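Local coordinates for protein mediator of RNA polymerase II transcription subunit 18 (Schizosaccharomyces pombe, PDB 3C0T) that serves in the Mediator complex as a transcriptional coactivator subunit, helping relay signals from gene-specific regulators to the RNA polymerase II machinery in fission yeast, at residues A[81-86]-A[95-100]; A[3-8]-A[166-171]; A[37-42]-A[56-61]. One frame throughout, in Å; residues are numbered along the deposited sequence.

Interaction 1. Residues A[81-86]-A[95-100]; sequences YLEGNS and GIRPVN
Tyr81 meets Val99 at the edge of its ring, with CD2 3.9 Å from Val99 CG1. CG1 comes in near the ring plane. The CA of Tyr81 also makes a CA-H...O contact with Asn100 O. Leu82 forms a two-way backbone pair with Asn100, from Leu82 N to Asn100 O and from Asn100 N to Leu82 O, each 3.0 Å. Their CB atoms lie 4.2 Å apart on one face of the sheet. Glu83 and Val99 face each other as a non-hydrogen-bonded pair, on the face that also carries the Arg97 guanidinium. The strands 78-83 and 95-104 form an antiparallel beta hairpin within the curled sheet of the Med18 fold. Glu83 runs beside Arg97, both side chains pointing the same way: Arg97 CG lies between backbone N and carbonyl carbon (chi1 64°), then the chain extends to NE. The salt bridge is long, 3.5 Å from Glu83 OE1 to Arg97 NH1, and the carboxylate and guanidinium planes are turned 57° apart. Arg97 NH2 has its salt-bridge partner, Glu3, on strand 2-10. A lysine in place of Arg97 would probably be unable to serve both carboxylates and the water at once, leaving Glu83 or Glu3 short of a partner. Gly84 N donates to Pro98 O, 3.0 Å away. Gly84 O accepts from a water that in turn accepts from Arg97 NH1, in the guanidinium plane. Next, Asn85 O lies 3.4 Å from Pro98 CD. Ser86 packs its CB against Arg97 CB at 4.0 Å, while its OG bonds to the backbone N of Leu207, the C-terminal residue.

Interaction 2. Residues A[3-8]-A[166-171]; sequences ELYLLG and ILHVYT
Glu3 and His168 reach toward each other tip to tip, with Glu3 OE2 3.3 Å from His168 NE2. The carboxylate oxygen lies at the edge of the imidazole, near its plane, and the two flat groups are turned 53° apart. Tyr5 CB sits at the same ring's edge, 3.5 Å from His168 NE2. Leu7 CD2 comes 3.7 Å from His168 CB and also touches Ile166 CG2. His168 CG is anti to the backbone N (chi1 -176°), and from there the ring's NE2 edge reaches Glu3 and Tyr5. Tyr170, from its own strand, covers one face of the imidazole, CD1 lying 3.7 Å above the ring centre. Tyr5 and Tyr170 form a close non-hydrogen-bonded pair, CB to CB 3.8 Å. Tyr5, Leu7, His168 and Tyr170 share one face of an antiparallel strand pair in the curled, barrel-like sheet of Med18. On the other face Leu4 meets Thr171 and Leu6 meets Val169. Six backbone hydrogen bonds hold the strands in register through the pairs Leu4-Thr171, Leu6-Val169 and Gly8-Leu167. The bond from Leu167 N to Gly8 O is 2.7 Å. Further out, Arg97 on strand 95-104 forms a salt bridge with Glu3 OE2, which would help to position the carboxylate beside His168. Tyr5 OH bonds to Val205 O. Helix 179-196 packs on Leu4 and Thr171, while apolar side chains of another protein's chain pack on Leu7 and Ile166.

Interaction 3. Residues A[37-42]-A[56-61]; sequences VVYRPK and LRLCSN
Tyr39 N donates to Leu56 O at 2.7 Å, and this carbonyl oxygen also receives a CA-H...O contact from Val38, whose CA is 3.3 Å away. The bond from Tyr39 is nearly straight, 166° at the hydrogen. Leu56 N answers with a bond to Tyr39 O, so the pair is gripped in both directions. Val37 and Leu58 form the next hydrogen-bonded pair, again through two backbone bonds. Their side chains meet on the face they share with Tyr39 and Leu56, Val37 CG2 touching Leu58 CD2 at 3.6 Å. Leu58 CD2 also lies 3.8 Å from Tyr39 CE1, so this methyl touches both Val37 and Tyr39. These strands, 27-41 and 56-61, are antiparallel neighbours in the curled sheet of the Med18 fold, with strand 118-133 on the far side of 27-41. Helix 109-115 packs against Tyr39, and Tyr118 against both Tyr39 and Leu56. On the other face Val38 and Arg57 form the non-hydrogen-bonded pair. Their side chains run side by side and point the same way. Val38 CG1 sits over one face of the guanidinium, 3.9 Å from Arg57 NH1. The Arg57 chain is extended from CG to NE, then turns at chi4, -73°, which places CZ out of line with that run. Its polar end is held from outside the pair: both NH1 and NH2 bond to the backbone of another protein's chain, and NH2 also bonds to Pro52 O.

From the N terminus, the chain first enters strand 2-10, half of interaction 2, whose partner strand 165-173 comes only after the other sheet strands, before the final helix 179-196. Interaction 2 therefore closes a very long loop, and both other contacts nest inside it. Interaction 3 closes first, over the 13 residues between its segments. Interaction 1 follows in series, with eight residues between its segments. Strand 56-61 is the sheet neighbour of strand 78-83, joining interactions 3 and 1, and Tyr81 N lies 2.7 Å from Arg57 O. Strand 95-104 neighbours strand 2-10, joining interactions 1 and 2. Interactions 2 and 3 do not touch and lie on opposite sides of the chain's centre.

Interaction 1. Residues A[81-86]-A[95-100]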
ATOM      1  N   TYR A  81       4.170   9.526   4.826  1.00 51.75           N
ATOM      2  CA  TYR A  81       4.245   9.566   3.379  1.00 51.57           C
ATOM      3  C   TYR A  81       3.427  10.634   2.676  1.00 51.67           C
ATOM      4  O   TYR A  81       2.371  11.061   3.144  1.00 52.42           O
ATOM      5  CB  TYR A  81       3.827   8.220   2.785  1.00 51.07           C
ATOM      6  CG  TYR A  81       4.735   7.051   3.085  1.00 51.83           C
ATOM      7  CD1 TYR A  81       4.662   6.376   4.303  1.00 50.44           C
ATOM      8  CD2 TYR A  81       5.637   6.586   2.126  1.00 52.12           C
ATOM      9  CE1 TYR A  81       5.459   5.262   4.556  1.00 51.41           C
ATOM     10  CE2 TYR A  81       6.442   5.474   2.369  1.00 51.40           C
ATOM     11  CZ  TYR A  81       6.347   4.816   3.582  1.00 52.60           C
ATOM     12  OH  TYR A  81       7.136   3.707   3.822  1.00 54.35           O
ATOM     13  N   LEU A  82       3.943  11.044   1.525  1.00 52.57           N
ATOM     14  CA  LEU A  82       3.282  11.995   0.646  1.00 53.89           C
ATOM     15  C   LEU A  82       3.306  11.261  -0.690  1.00 53.69           C
ATOM     16  O   LEU A  82       4.368  11.080  -1.292  1.00 55.23           O
ATOM     17  CB  LEU A  82       4.059  13.312   0.543  1.00 53.36           C
ATOM     18  CG  LEU A  82       3.824  14.323   1.669  1.00 56.31           C
ATOM     19  CD1 LEU A  82       4.651  15.574   1.394  1.00 56.25           C
ATOM     20  CD2 LEU A  82       2.337  14.679   1.754  1.00 55.24           C
ATOM     21  N   GLU A  83       2.142  10.813  -1.139  1.00 52.96           N
ATOM     22  CA  GLU A  83       2.071  10.080  -2.395  1.00 53.59           C
ATOM     23  C   GLU A  83       1.362  10.898  -3.463  1.00 53.26           C
ATOM     24  O   GLU A  83       0.216  11.309  -3.290  1.00 51.59           O
ATOM     25  CB  GLU A  83       1.365   8.738  -2.168  1.00 51.86           C
ATOM     26  CG  GLU A  83       1.922   7.990  -0.952  1.00 54.68           C
ATOM     27  CD  GLU A  83       1.263   6.647  -0.702  1.00 55.20           C
ATOM     28  OE1 GLU A  83       0.058   6.500  -1.001  1.00 55.61           O
ATOM     29  OE2 GLU A  83       1.954   5.740  -0.185  1.00 56.61           O
ATOM     30  N   GLY A  84       2.066  11.144  -4.561  1.00 53.95           N
ATOM     31  CA  GLY A  84       1.492  11.911  -5.646  1.00 55.99           C
ATOM     32  C   GLY A  84       0.690  11.032  -6.582  1.00 57.33           C
ATOM     33  O   GLY A  84       0.606   9.817  -6.393  1.00 57.75           O
ATOM     34  N   ASN A  85       0.083  11.652  -7.587  1.00 57.84           N
ATOM     35  CA  ASN A  85      -0.705  10.928  -8.575  1.00 57.62           C
ATOM     36  C   ASN A  85       0.281  10.300  -9.551  1.00 57.29           C
ATOM     37  O   ASN A  85       1.342  10.872  -9.816  1.00 57.48           O
ATOM     38  CB  ASN A  85      -1.631  11.899  -9.306  1.00 58.13           C
ATOM     39  CG  ASN A  85      -2.561  12.646  -8.357  1.00 60.10           C
ATOM     40  OD1 ASN A  85      -2.970  13.768  -8.638  1.00 61.53           O
ATOM     41  ND2 ASN A  85      -2.902  12.023  -7.235  1.00 59.97           N
ATOM     42  N   SER A  86      -0.045   9.119 -10.071  1.00 56.42           N
ATOM     43  CA  SER A  86       0.848   8.467 -11.018  1.00 56.51           C
ATOM     44  C   SER A  86       0.839   9.254 -12.318  1.00 58.15           C
ATOM     45  O   SER A  86      -0.106   9.987 -12.602  1.00 57.34           O
ATOM     46  CB  SER A  86       0.409   7.023 -11.268  1.00 54.44           C
ATOM     47  OG  SER A  86      -0.963   6.954 -11.598  1.00 53.85           O
ATOM     48  N   GLY A  95       3.680   1.693 -14.092  1.00 55.88           N
ATOM     49  CA  GLY A  95       3.270   2.973 -13.554  1.00 52.66           C
ATOM     50  C   GLY A  95       4.390   3.674 -12.812  1.00 51.93           C
ATOM     51  O   GLY A  95       5.334   3.034 -12.348  1.00 52.77           O
ATOM     52  N   ILE A  96       4.293   4.995 -12.710  1.00 50.44           N
ATOM     53  CA  ILE A  96       5.279   5.795 -11.992  1.00 49.69           C
ATOM     54  C   ILE A  96       4.562   6.881 -11.195  1.00 50.09           C
ATOM     55  O   ILE A  96       3.666   7.553 -11.715  1.00 50.98           O
ATOM     56  CB  ILE A  96       6.279   6.506 -12.940  1.00 49.79           C
ATOM     57  CG1 ILE A  96       7.036   5.487 -13.788  1.00 49.99           C
ATOM     58  CG2 ILE A  96       7.292   7.303 -12.118  1.00 48.49           C
ATOM     59  CD1 ILE A  96       8.072   6.125 -14.698  1.00 50.13           C
ATOM     60  N   ARG A  97       4.948   7.048  -9.934  1.00 48.91           N
ATOM     61  CA  ARG A  97       4.347   8.079  -9.107  1.00 49.30           C
ATOM     62  C   ARG A  97       5.358   8.570  -8.086  1.00 51.29           C
ATOM     63  O   ARG A  97       6.216   7.811  -7.637  1.00 51.84           O
ATOM     64  CB  ARG A  97       3.109   7.554  -8.385  1.00 48.69           C
ATOM     65  CG  ARG A  97       3.411   6.462  -7.402  1.00 48.14           C
ATOM     66  CD  ARG A  97       2.215   6.150  -6.552  1.00 49.61           C
ATOM     67  NE  ARG A  97       2.541   5.118  -5.577  1.00 53.49           N
ATOM     68  CZ  ARG A  97       1.812   4.847  -4.502  1.00 52.76           C
ATOM     69  NH1 ARG A  97       0.706   5.532  -4.257  1.00 51.15           N
ATOM     70  NH2 ARG A  97       2.197   3.893  -3.668  1.00 53.15           N
ATOM     71  N   PRO A  98       5.283   9.858  -7.723  1.00 52.09           N
ATOM     72  CA  PRO A  98       6.206  10.436  -6.741  1.00 52.71           C
ATOM     73  C   PRO A  98       5.851   9.922  -5.348  1.00 53.34           C
ATOM     74  O   PRO A  98       4.673   9.801  -5.009  1.00 54.29           O
ATOM     75  CB  PRO A  98       5.948  11.943  -6.859  1.00 53.01           C
ATOM     76  CG  PRO A  98       5.311  12.109  -8.211  1.00 51.90           C
ATOM     77  CD  PRO A  98       4.432  10.901  -8.318  1.00 52.02           C
ATOM     78  N   VAL A  99       6.860   9.613  -4.548  1.00 53.41           N
ATOM     79  CA  VAL A  99       6.628   9.139  -3.191  1.00 54.74           C
ATOM     80  C   VAL A  99       7.713   9.689  -2.285  1.00 56.58           C
ATOM     81  O   VAL A  99       8.897   9.461  -2.519  1.00 56.77           O
ATOM     82  CB  VAL A  99       6.659   7.602  -3.097  1.00 53.82           C
ATOM     83  CG1 VAL A  99       6.651   7.172  -1.631  1.00 52.41           C
ATOM     84  CG2 VAL A  99       5.466   7.015  -3.819  1.00 53.06           C
ATOM     85  N   ASN A 100       7.308  10.420  -1.254  1.00 57.82           N
ATOM     86  CA  ASN A 100       8.258  10.992  -0.312  1.00 57.72           C
ATOM     87  C   ASN A 100       7.980  10.423   1.062  1.00 57.11           C
ATOM     88  O   ASN A 100       6.825  10.310   1.478  1.00 55.37           O
ATOM     89  CB  ASN A 100       8.139  12.510  -0.310  1.00 60.27           C
ATOM     90  CG  ASN A 100       8.507  13.112  -1.650  1.00 64.51           C
ATOM     91  OD1 ASN A 100       9.658  13.027  -2.082  1.00 66.39           O
ATOM     92  ND2 ASN A 100       7.532  13.712  -2.323  1.00 65.15           N
TER
HETATM   93  O   HOH W   1      -0.743   7.733  -5.184  1.00 49.93           O

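Interaction 2. Residues A[3-8]-A[166-171]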
ATOM      1  N   GLU A   3       8.436   6.001  -7.443  1.00 51.77           N
ATOM      2  CA  GLU A   3       8.009   4.615  -7.306  1.00 50.50           C
ATOM      3  C   GLU A   3       7.521   4.072  -8.648  1.00 48.42           C
ATOM      4  O   GLU A   3       6.574   4.604  -9.230  1.00 46.72           O
ATOM      5  CB  GLU A   3       6.880   4.479  -6.270  1.00 49.25           C
ATOM      6  CG  GLU A   3       6.359   3.041  -6.145  1.00 52.15           C
ATOM      7  CD  GLU A   3       5.295   2.869  -5.065  1.00 55.64           C
ATOM      8  OE1 GLU A   3       5.587   3.140  -3.884  1.00 57.10           O
ATOM      9  OE2 GLU A   3       4.162   2.460  -5.397  1.00 57.45           O
ATOM     10  N   LEU A   4       8.179   3.028  -9.143  1.00 46.60           N
ATOM     11  CA  LEU A   4       7.764   2.393 -10.394  1.00 47.89           C
ATOM     12  C   LEU A   4       7.007   1.146  -9.923  1.00 48.73           C
ATOM     13  O   LEU A   4       7.471   0.436  -9.024  1.00 48.26           O
ATOM     14  CB  LEU A   4       8.979   2.025 -11.254  1.00 46.20           C
ATOM     15  CG  LEU A   4       9.811   3.224 -11.737  1.00 49.04           C
ATOM     16  CD1 LEU A   4      10.719   3.710 -10.601  1.00 45.32           C
ATOM     17  CD2 LEU A   4      10.660   2.823 -12.949  1.00 46.90           C
ATOM     18  N   TYR A   5       5.849   0.867 -10.516  1.00 48.18           N
ATOM     19  CA  TYR A   5       5.068  -0.260 -10.032  1.00 48.53           C
ATOM     20  C   TYR A   5       4.144  -0.918 -11.040  1.00 48.69           C
ATOM     21  O   TYR A   5       3.944  -0.428 -12.143  1.00 49.34           O
ATOM     22  CB  TYR A   5       4.215   0.223  -8.861  1.00 46.83           C
ATOM     23  CG  TYR A   5       3.171   1.219  -9.316  1.00 46.48           C
ATOM     24  CD1 TYR A   5       1.905   0.790  -9.724  1.00 45.89           C
ATOM     25  CD2 TYR A   5       3.473   2.580  -9.417  1.00 46.62           C
ATOM     26  CE1 TYR A   5       0.967   1.688 -10.229  1.00 45.67           C
ATOM     27  CE2 TYR A   5       2.539   3.495  -9.921  1.00 45.03           C
ATOM     28  CZ  TYR A   5       1.291   3.039 -10.328  1.00 47.00           C
ATOM     29  OH  TYR A   5       0.373   3.917 -10.858  1.00 45.60           O
ATOM     30  N   LEU A   6       3.558  -2.029 -10.607  1.00 49.36           N
ATOM     31  CA  LEU A   6       2.596  -2.793 -11.391  1.00 49.23           C
ATOM     32  C   LEU A   6       1.577  -3.283 -10.384  1.00 48.70           C
ATOM     33  O   LEU A   6       1.927  -3.587  -9.240  1.00 50.05           O
ATOM     34  CB  LEU A   6       3.263  -3.984 -12.081  1.00 48.63           C
ATOM     35  CG  LEU A   6       4.193  -3.633 -13.243  1.00 49.77           C
ATOM     36  CD1 LEU A   6       4.850  -4.897 -13.776  1.00 49.24           C
ATOM     37  CD2 LEU A   6       3.391  -2.935 -14.342  1.00 50.30           C
ATOM     38  N   LEU A   7       0.319  -3.343 -10.795  1.00 47.93           N
ATOM     39  CA  LEU A   7      -0.738  -3.791  -9.907  1.00 47.92           C
ATOM     40  C   LEU A   7      -1.535  -4.942 -10.508  1.00 49.26           C
ATOM     41  O   LEU A   7      -1.684  -5.049 -11.726  1.00 48.97           O
ATOM     42  CB  LEU A   7      -1.679  -2.629  -9.580  1.00 49.18           C
ATOM     43  CG  LEU A   7      -1.253  -1.640  -8.490  1.00 51.20           C
ATOM     44  CD1 LEU A   7      -2.231  -0.490  -8.458  1.00 52.61           C
ATOM     45  CD2 LEU A   7      -1.224  -2.329  -7.136  1.00 50.01           C
ATOM     46  N   GLY A   8      -2.033  -5.807  -9.630  1.00 48.70           N
ATOM     47  CA  GLY A   8      -2.816  -6.952 -10.047  1.00 47.74           C
ATOM     48  C   GLY A   8      -3.775  -7.336  -8.936  1.00 48.80           C
ATOM     49  O   GLY A   8      -3.615  -6.908  -7.786  1.00 48.04           O
ATOM     50  N   ILE A 166      -4.779  -7.810  -3.173  1.00 41.53           N
ATOM     51  CA  ILE A 166      -4.142  -6.925  -4.135  1.00 40.76           C
ATOM     52  C   ILE A 166      -2.679  -7.310  -4.265  1.00 42.80           C
ATOM     53  O   ILE A 166      -2.001  -7.552  -3.261  1.00 42.09           O
ATOM     54  CB  ILE A 166      -4.254  -5.447  -3.693  1.00 39.00           C
ATOM     55  CG1 ILE A 166      -5.721  -5.013  -3.723  1.00 38.15           C
ATOM     56  CG2 ILE A 166      -3.411  -4.544  -4.605  1.00 38.00           C
ATOM     57  CD1 ILE A 166      -5.949  -3.595  -3.255  1.00 39.24           C
ATOM     58  N   LEU A 167      -2.205  -7.389  -5.507  1.00 43.39           N
ATOM     59  CA  LEU A 167      -0.813  -7.723  -5.789  1.00 44.87           C
ATOM     60  C   LEU A 167      -0.148  -6.442  -6.262  1.00 44.42           C
ATOM     61  O   LEU A 167      -0.463  -5.945  -7.342  1.00 45.67           O
ATOM     62  CB  LEU A 167      -0.711  -8.776  -6.896  1.00 46.70           C
ATOM     63  CG  LEU A 167      -0.021 -10.107  -6.566  1.00 50.25           C
ATOM     64  CD1 LEU A 167       0.277 -10.831  -7.861  1.00 51.50           C
ATOM     65  CD2 LEU A 167       1.277  -9.889  -5.813  1.00 48.99           C
ATOM     66  N   HIS A 168       0.771  -5.912  -5.459  1.00 43.64           N
ATOM     67  CA  HIS A 168       1.469  -4.672  -5.792  1.00 43.67           C
ATOM     68  C   HIS A 168       2.969  -4.919  -5.937  1.00 43.67           C
ATOM     69  O   HIS A 168       3.637  -5.319  -4.980  1.00 43.30           O
ATOM     70  CB  HIS A 168       1.211  -3.634  -4.692  1.00 44.74           C
ATOM     71  CG  HIS A 168       1.810  -2.287  -4.964  1.00 48.36           C
ATOM     72  ND1 HIS A 168       1.736  -1.247  -4.061  1.00 49.27           N
ATOM     73  CD2 HIS A 168       2.491  -1.807  -6.030  1.00 49.21           C
ATOM     74  CE1 HIS A 168       2.344  -0.187  -4.560  1.00 47.15           C
ATOM     75  NE2 HIS A 168       2.813  -0.499  -5.753  1.00 48.61           N
ATOM     76  N   VAL A 169       3.493  -4.691  -7.138  1.00 42.90           N
ATOM     77  CA  VAL A 169       4.917  -4.880  -7.397  1.00 43.34           C
ATOM     78  C   VAL A 169       5.539  -3.503  -7.595  1.00 43.96           C
ATOM     79  O   VAL A 169       5.045  -2.701  -8.392  1.00 46.40           O
ATOM     80  CB  VAL A 169       5.156  -5.734  -8.662  1.00 42.96           C
ATOM     81  CG1 VAL A 169       6.648  -6.020  -8.821  1.00 40.29           C
ATOM     82  CG2 VAL A 169       4.371  -7.044  -8.556  1.00 43.96           C
ATOM     83  N   TYR A 170       6.623  -3.225  -6.881  1.00 42.25           N
ATOM     84  CA  TYR A 170       7.238  -1.915  -6.989  1.00 44.78           C
ATOM     85  C   TYR A 170       8.709  -1.874  -6.626  1.00 46.47           C
ATOM     86  O   TYR A 170       9.265  -2.818  -6.065  1.00 45.08           O
ATOM     87  CB  TYR A 170       6.505  -0.915  -6.083  1.00 44.95           C
ATOM     88  CG  TYR A 170       6.578  -1.268  -4.606  1.00 46.66           C
ATOM     89  CD1 TYR A 170       5.702  -2.197  -4.041  1.00 47.14           C
ATOM     90  CD2 TYR A 170       7.559  -0.710  -3.783  1.00 47.29           C
ATOM     91  CE1 TYR A 170       5.804  -2.566  -2.692  1.00 47.82           C
ATOM     92  CE2 TYR A 170       7.673  -1.075  -2.440  1.00 45.55           C
ATOM     93  CZ  TYR A 170       6.793  -2.007  -1.902  1.00 48.69           C
ATOM     94  OH  TYR A 170       6.928  -2.403  -0.580  1.00 50.64           O
ATOM     95  N   THR A 171       9.326  -0.750  -6.970  1.00 46.26           N
ATOM     96  CA  THR A 171      10.710  -0.496  -6.648  1.00 48.45           C
ATOM     97  C   THR A 171      10.840   1.019  -6.574  1.00 50.22           C
ATOM     98  O   THR A 171      10.066   1.745  -7.202  1.00 50.19           O
ATOM     99  CB  THR A 171      11.668  -1.068  -7.700  1.00 49.33           C
ATOM    100  OG1 THR A 171      13.009  -0.925  -7.218  1.00 51.87           O
ATOM    101  CG2 THR A 171      11.520  -0.350  -9.032  1.00 48.96           C
TER

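Interaction 3. Residues A[37-42]-A[56-61]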
ATOM      1  N   VAL A  37      -3.042   5.829   8.953  1.00 45.08           N
ATOM      2  CA  VAL A  37      -3.981   6.896   9.288  1.00 46.96           C
ATOM      3  C   VAL A  37      -3.627   8.026   8.318  1.00 45.94           C
ATOM      4  O   VAL A  37      -2.457   8.397   8.172  1.00 45.09           O
ATOM      5  CB  VAL A  37      -3.851   7.376  10.770  1.00 47.90           C
ATOM      6  CG1 VAL A  37      -3.647   6.183  11.679  1.00 47.82           C
ATOM      7  CG2 VAL A  37      -2.710   8.356  10.917  1.00 53.45           C
ATOM      8  N   VAL A  38      -4.633   8.546   7.631  1.00 44.87           N
ATOM      9  CA  VAL A  38      -4.409   9.601   6.658  1.00 45.59           C
ATOM     10  C   VAL A  38      -4.961  10.941   7.130  1.00 47.08           C
ATOM     11  O   VAL A  38      -6.057  11.006   7.678  1.00 45.80           O
ATOM     12  CB  VAL A  38      -5.052   9.210   5.309  1.00 45.47           C
ATOM     13  CG1 VAL A  38      -4.774  10.272   4.260  1.00 45.11           C
ATOM     14  CG2 VAL A  38      -4.520   7.854   4.861  1.00 43.68           C
ATOM     15  N   TYR A  39      -4.185  12.002   6.917  1.00 50.30           N
ATOM     16  CA  TYR A  39      -4.575  13.359   7.306  1.00 52.58           C
ATOM     17  C   TYR A  39      -4.596  14.287   6.106  1.00 54.22           C
ATOM     18  O   TYR A  39      -3.708  14.250   5.254  1.00 54.03           O
ATOM     19  CB  TYR A  39      -3.610  13.938   8.342  1.00 53.42           C
ATOM     20  CG  TYR A  39      -3.811  13.394   9.731  1.00 56.04           C
ATOM     21  CD1 TYR A  39      -3.301  12.150  10.095  1.00 58.45           C
ATOM     22  CD2 TYR A  39      -4.530  14.118  10.681  1.00 56.72           C
ATOM     23  CE1 TYR A  39      -3.502  11.637  11.373  1.00 60.16           C
ATOM     24  CE2 TYR A  39      -4.739  13.611  11.964  1.00 59.67           C
ATOM     25  CZ  TYR A  39      -4.221  12.371  12.298  1.00 60.61           C
ATOM     26  OH  TYR A  39      -4.422  11.860  13.557  1.00 65.26           O
ATOM     27  N   ARG A  40      -5.611  15.134   6.047  1.00 56.25           N
ATOM     28  CA  ARG A  40      -5.737  16.067   4.939  1.00 59.29           C
ATOM     29  C   ARG A  40      -5.621  17.489   5.466  1.00 59.45           C
ATOM     30  O   ARG A  40      -5.879  17.743   6.644  1.00 59.78           O
ATOM     31  CB  ARG A  40      -7.097  15.889   4.271  1.00 60.73           C
ATOM     32  CG  ARG A  40      -8.228  16.211   5.206  1.00 63.50           C
ATOM     33  CD  ARG A  40      -9.571  15.977   4.582  1.00 67.53           C
ATOM     34  NE  ARG A  40     -10.615  16.349   5.529  1.00 73.39           N
ATOM     35  CZ  ARG A  40     -11.917  16.271   5.282  1.00 76.02           C
ATOM     36  NH1 ARG A  40     -12.789  16.638   6.212  1.00 76.84           N
ATOM     37  NH2 ARG A  40     -12.346  15.825   4.107  1.00 77.70           N
ATOM     38  N   PRO A  41      -5.226  18.433   4.599  1.00 60.53           N
ATOM     39  CA  PRO A  41      -5.086  19.837   5.003  1.00 61.60           C
ATOM     40  C   PRO A  41      -6.390  20.353   5.605  1.00 62.13           C
ATOM     41  O   PRO A  41      -7.469  20.057   5.098  1.00 62.46           O
ATOM     42  CB  PRO A  41      -4.726  20.529   3.694  1.00 61.40           C
ATOM     43  CG  PRO A  41      -3.919  19.473   2.985  1.00 60.20           C
ATOM     44  CD  PRO A  41      -4.759  18.238   3.214  1.00 60.02           C
ATOM     45  N   LYS A  42      -6.281  21.115   6.688  1.00 64.97           N
ATOM     46  CA  LYS A  42      -7.449  21.669   7.380  1.00 68.44           C
ATOM     47  C   LYS A  42      -7.931  22.982   6.751  1.00 69.06           C
ATOM     48  O   LYS A  42      -8.200  23.059   5.547  1.00 69.72           O
ATOM     49  CB  LYS A  42      -7.098  21.905   8.855  1.00 69.97           C
ATOM     50  CG  LYS A  42      -8.284  22.112   9.783  1.00 71.05           C
ATOM     51  CD  LYS A  42      -7.813  22.428  11.205  1.00 72.21           C
ATOM     52  CE  LYS A  42      -6.930  21.318  11.775  1.00 72.75           C
ATOM     53  NZ  LYS A  42      -6.430  21.619  13.150  1.00 72.66           N
ATOM     54  N   LEU A  56      -1.209  13.649   4.309  1.00 46.57           N
ATOM     55  CA  LEU A  56      -0.178  12.952   5.064  1.00 47.02           C
ATOM     56  C   LEU A  56      -0.663  11.549   5.383  1.00 46.74           C
ATOM     57  O   LEU A  56      -1.712  11.368   6.006  1.00 45.61           O
ATOM     58  CB  LEU A  56       0.122  13.714   6.362  1.00 48.82           C
ATOM     59  CG  LEU A  56       1.359  14.623   6.421  1.00 52.57           C
ATOM     60  CD1 LEU A  56       1.876  14.951   5.040  1.00 52.65           C
ATOM     61  CD2 LEU A  56       1.000  15.892   7.177  1.00 53.02           C
ATOM     62  N   ARG A  57       0.109  10.559   4.955  1.00 46.05           N
ATOM     63  CA  ARG A  57      -0.235   9.161   5.169  1.00 46.24           C
ATOM     64  C   ARG A  57       0.744   8.560   6.167  1.00 46.61           C
ATOM     65  O   ARG A  57       1.918   8.361   5.860  1.00 46.95           O
ATOM     66  CB  ARG A  57      -0.186   8.440   3.819  1.00 45.58           C
ATOM     67  CG  ARG A  57      -1.141   9.079   2.816  1.00 43.56           C
ATOM     68  CD  ARG A  57      -0.886   8.704   1.358  1.00 45.26           C
ATOM     69  NE  ARG A  57      -1.765   9.490   0.492  1.00 45.06           N
ATOM     70  CZ  ARG A  57      -3.074   9.284   0.379  1.00 44.49           C
ATOM     71  NH1 ARG A  57      -3.651   8.307   1.060  1.00 42.93           N
ATOM     72  NH2 ARG A  57      -3.821  10.085  -0.369  1.00 45.14           N
ATOM     73  N   LEU A  58       0.254   8.292   7.373  1.00 46.70           N
ATOM     74  CA  LEU A  58       1.088   7.749   8.434  1.00 46.50           C
ATOM     75  C   LEU A  58       0.990   6.242   8.543  1.00 46.85           C
ATOM     76  O   LEU A  58      -0.103   5.676   8.593  1.00 46.60           O
ATOM     77  CB  LEU A  58       0.711   8.393   9.770  1.00 48.84           C
ATOM     78  CG  LEU A  58       1.212   9.815  10.089  1.00 49.33           C
ATOM     79  CD1 LEU A  58       1.591  10.567   8.845  1.00 47.08           C
ATOM     80  CD2 LEU A  58       0.106  10.554  10.835  1.00 52.01           C
ATOM     81  N   CYS A  59       2.146   5.592   8.586  1.00 46.28           N
ATOM     82  CA  CYS A  59       2.179   4.147   8.675  1.00 45.48           C
ATOM     83  C   CYS A  59       2.947   3.654   9.884  1.00 45.63           C
ATOM     84  O   CYS A  59       4.086   4.053  10.126  1.00 43.51           O
ATOM     85  CB  CYS A  59       2.795   3.547   7.412  1.00 44.16           C
ATOM     86  SG  CYS A  59       2.939   1.748   7.494  1.00 45.93           S
ATOM     87  N   SER A  60       2.299   2.783  10.646  1.00 45.10           N
ATOM     88  CA  SER A  60       2.913   2.195  11.816  1.00 47.13           C
ATOM     89  C   SER A  60       2.915   0.686  11.639  1.00 49.08           C
ATOM     90  O   SER A  60       1.900   0.092  11.264  1.00 47.74           O
ATOM     91  CB  SER A  60       2.125   2.555  13.072  1.00 47.91           C
ATOM     92  OG  SER A  60       2.546   1.752  14.156  1.00 48.44           O
ATOM     93  N   ASN A  61       4.059   0.065  11.888  1.00 51.67           N
ATOM     94  CA  ASN A  61       4.157  -1.382  11.784  1.00 55.61           C
ATOM     95  C   ASN A  61       3.597  -1.961  13.084  1.00 56.70           C
ATOM     96  O   ASN A  61       4.258  -1.936  14.119  1.00 57.42           O
ATOM     97  CB  ASN A  61       5.618  -1.795  11.591  1.00 56.16           C
ATOM     98  CG  ASN A  61       5.792  -3.298  11.484  1.00 61.17           C
ATOM     99  OD1 ASN A  61       6.895  -3.791  11.238  1.00 64.74           O
ATOM    100  ND2 ASN A  61       4.704  -4.037  11.669  1.00 61.99           N
TER